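Local coordinates for protein putative alpha-L-fucosidase (Bacteroides thetaiotaomicron, PDB 3EYP) that probably hydrolyses alpha-L-fucosides, as a putative alpha-L-fucosidase lipoprotein of glycoside hydrolase family 29, at residues A222-D225 with S226-R230. Numbering follows the deposited sequence.
Sequences ATTD and SVAIR
Asp225 O accepts the backbone N-H of Ala228 at 3.0 Å (N-H...O 155°), an i to i+3 bond that closes the turn where the extended chain of 223-224 winds into the short helix 226-230. One residue further on, Ser226 O faces both Ile229 N, in a weak bond, and Arg230 N at 3.3 Å. The side chains pack lightly around the turn. Ala228 CB points back at the preceding segment, 3.4 Å from Asp225 O and 4.1 Å from Thr224 OG1. On Asp225 the methylene does the touching, CB lying 4.0 Å from Val227 CG1, while the carboxylate leads away from the helix; chi1 of -80° sets CG opposite the carbonyl carbon, and OD1 receives the N-H of Asp247. The carboxylate of Asp247 in turn accepts Ser226 N-H through OD1, a reciprocal pair of bonds that ties the strand-to-helix junction to the chain just before strand 248-249. Thr224 OG1 donates a hydrogen bond to Gly238 O of helix 236-240, whose Leu239 packs against Ala228 and Ile229. Strand 223-224 pairs antiparallel with 248-249, so this two-stranded antiparallel sheet and two short helices form one cluster within the fucosidase-family region; neither strand of the pair belongs to the seven-stranded parallel sheet, which is consistent with a TIM-barrel catalytic domain.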
ATOM      1  N   ALA A 222       6.713  -2.546 -10.747  1.00 40.63           N
ATOM      2  CA  ALA A 222       5.666  -3.407 -10.242  1.00 39.15           C
ATOM      3  C   ALA A 222       6.066  -4.845 -10.438  1.00 38.06           C
ATOM      4  O   ALA A 222       5.504  -5.758  -9.819  1.00 37.99           O
ATOM      5  CB  ALA A 222       4.339  -3.128 -10.942  1.00 38.63           C
ATOM      6  N   THR A 223       6.949  -5.032 -11.415  1.00 38.63           N
ATOM      7  CA  THR A 223       7.548  -6.324 -11.742  1.00 38.83           C
ATOM      8  C   THR A 223       8.836  -6.583 -10.976  1.00 38.85           C
ATOM      9  O   THR A 223       9.627  -5.664 -10.666  1.00 38.57           O
ATOM     10  CB  THR A 223       7.878  -6.444 -13.289  1.00 39.56           C
ATOM     11  OG1 THR A 223       8.630  -5.292 -13.750  1.00 39.16           O
ATOM     12  CG2 THR A 223       6.614  -6.581 -14.094  1.00 36.56           C
ATOM     13  N   THR A 224       9.066  -7.867 -10.755  1.00 39.20           N
ATOM     14  CA  THR A 224      10.308  -8.377 -10.188  1.00 40.68           C
ATOM     15  C   THR A 224      10.374  -9.879 -10.422  1.00 41.32           C
ATOM     16  O   THR A 224       9.403 -10.485 -10.864  1.00 43.27           O
ATOM     17  CB  THR A 224      10.508  -8.029  -8.635  1.00 41.44           C
ATOM     18  OG1 THR A 224      11.904  -8.112  -8.304  1.00 41.38           O
ATOM     19  CG2 THR A 224       9.693  -8.937  -7.671  1.00 42.08           C
ATOM     20  N   ASP A 225      11.494 -10.466 -10.080  1.00 40.84           N
ATOM     21  CA  ASP A 225      11.659 -11.922 -10.223  1.00 42.31           C
ATOM     22  C   ASP A 225      11.038 -12.576  -8.994  1.00 44.00           C
ATOM     23  O   ASP A 225      11.224 -12.101  -7.883  1.00 44.73           O
ATOM     24  CB  ASP A 225      13.121 -12.323 -10.339  1.00 40.40           C
ATOM     25  CG  ASP A 225      13.694 -12.119 -11.766  1.00 44.32           C
ATOM     26  OD1 ASP A 225      12.915 -11.858 -12.710  1.00 37.36           O
ATOM     27  OD2 ASP A 225      14.957 -12.167 -11.917  1.00 42.32           O
ATOM     28  N   SER A 226      10.318 -13.672  -9.187  1.00 45.66           N
ATOM     29  CA  SER A 226       9.610 -14.266  -8.047  1.00 47.65           C
ATOM     30  C   SER A 226      10.562 -14.833  -7.012  1.00 47.68           C
ATOM     31  O   SER A 226      10.190 -15.031  -5.843  1.00 48.98           O
ATOM     32  CB  SER A 226       8.607 -15.311  -8.488  1.00 47.85           C
ATOM     33  OG  SER A 226       9.278 -16.465  -8.873  1.00 50.51           O
ATOM     34  N   VAL A 227      11.798 -15.048  -7.436  1.00 47.38           N
ATOM     35  CA  VAL A 227      12.864 -15.561  -6.524  1.00 46.52           C
ATOM     36  C   VAL A 227      13.227 -14.540  -5.452  1.00 45.64           C
ATOM     37  O   VAL A 227      13.653 -14.887  -4.327  1.00 44.80           O
ATOM     38  CB  VAL A 227      14.105 -16.074  -7.310  1.00 47.44           C
ATOM     39  CG1 VAL A 227      14.922 -14.904  -7.898  1.00 47.77           C
ATOM     40  CG2 VAL A 227      14.971 -16.988  -6.438  1.00 48.02           C
ATOM     41  N   ALA A 228      12.956 -13.282  -5.760  1.00 42.90           N
ATOM     42  CA  ALA A 228      13.260 -12.222  -4.811  1.00 42.93           C
ATOM     43  C   ALA A 228      12.356 -12.371  -3.614  1.00 43.50           C
ATOM     44  O   ALA A 228      12.761 -12.141  -2.513  1.00 43.17           O
ATOM     45  CB  ALA A 228      13.130 -10.815  -5.415  1.00 42.65           C
ATOM     46  N   ILE A 229      11.101 -12.732  -3.857  1.00 43.09           N
ATOM     47  CA  ILE A 229      10.165 -12.898  -2.772  1.00 43.67           C
ATOM     48  C   ILE A 229      10.607 -14.085  -1.931  1.00 43.97           C
ATOM     49  O   ILE A 229      10.670 -14.035  -0.694  1.00 44.46           O
ATOM     50  CB  ILE A 229       8.715 -13.060  -3.292  1.00 42.99           C
ATOM     51  CG1 ILE A 229       8.303 -11.718  -3.916  1.00 44.40           C
ATOM     52  CG2 ILE A 229       7.773 -13.556  -2.134  1.00 43.94           C
ATOM     53  CD1 ILE A 229       7.048 -11.743  -4.793  1.00 45.39           C
ATOM     54  N   ARG A 230      10.956 -15.128  -2.654  1.00 45.19           N
ATOM     55  CA  ARG A 230      11.315 -16.414  -2.055  1.00 46.43           C
ATOM     56  C   ARG A 230      12.509 -16.255  -1.126  1.00 47.57           C
ATOM     57  O   ARG A 230      12.460 -16.636   0.025  1.00 47.45           O
ATOM     58  CB  ARG A 230      11.617 -17.486  -3.096  1.00 45.48           C
ATOM     59  CG  ARG A 230      11.665 -18.901  -2.481  1.00 45.85           C
ATOM     60  CD  ARG A 230      12.214 -19.849  -3.464  1.00 47.07           C
ATOM     61  NE  ARG A 230      13.653 -19.632  -3.666  1.00 48.92           N
ATOM     62  CZ  ARG A 230      14.348 -20.201  -4.646  1.00 53.02           C
ATOM     63  NH1 ARG A 230      15.632 -19.965  -4.774  1.00 50.35           N
ATOM     64  NH2 ARG A 230      13.733 -21.035  -5.485  1.00 55.46           N
TER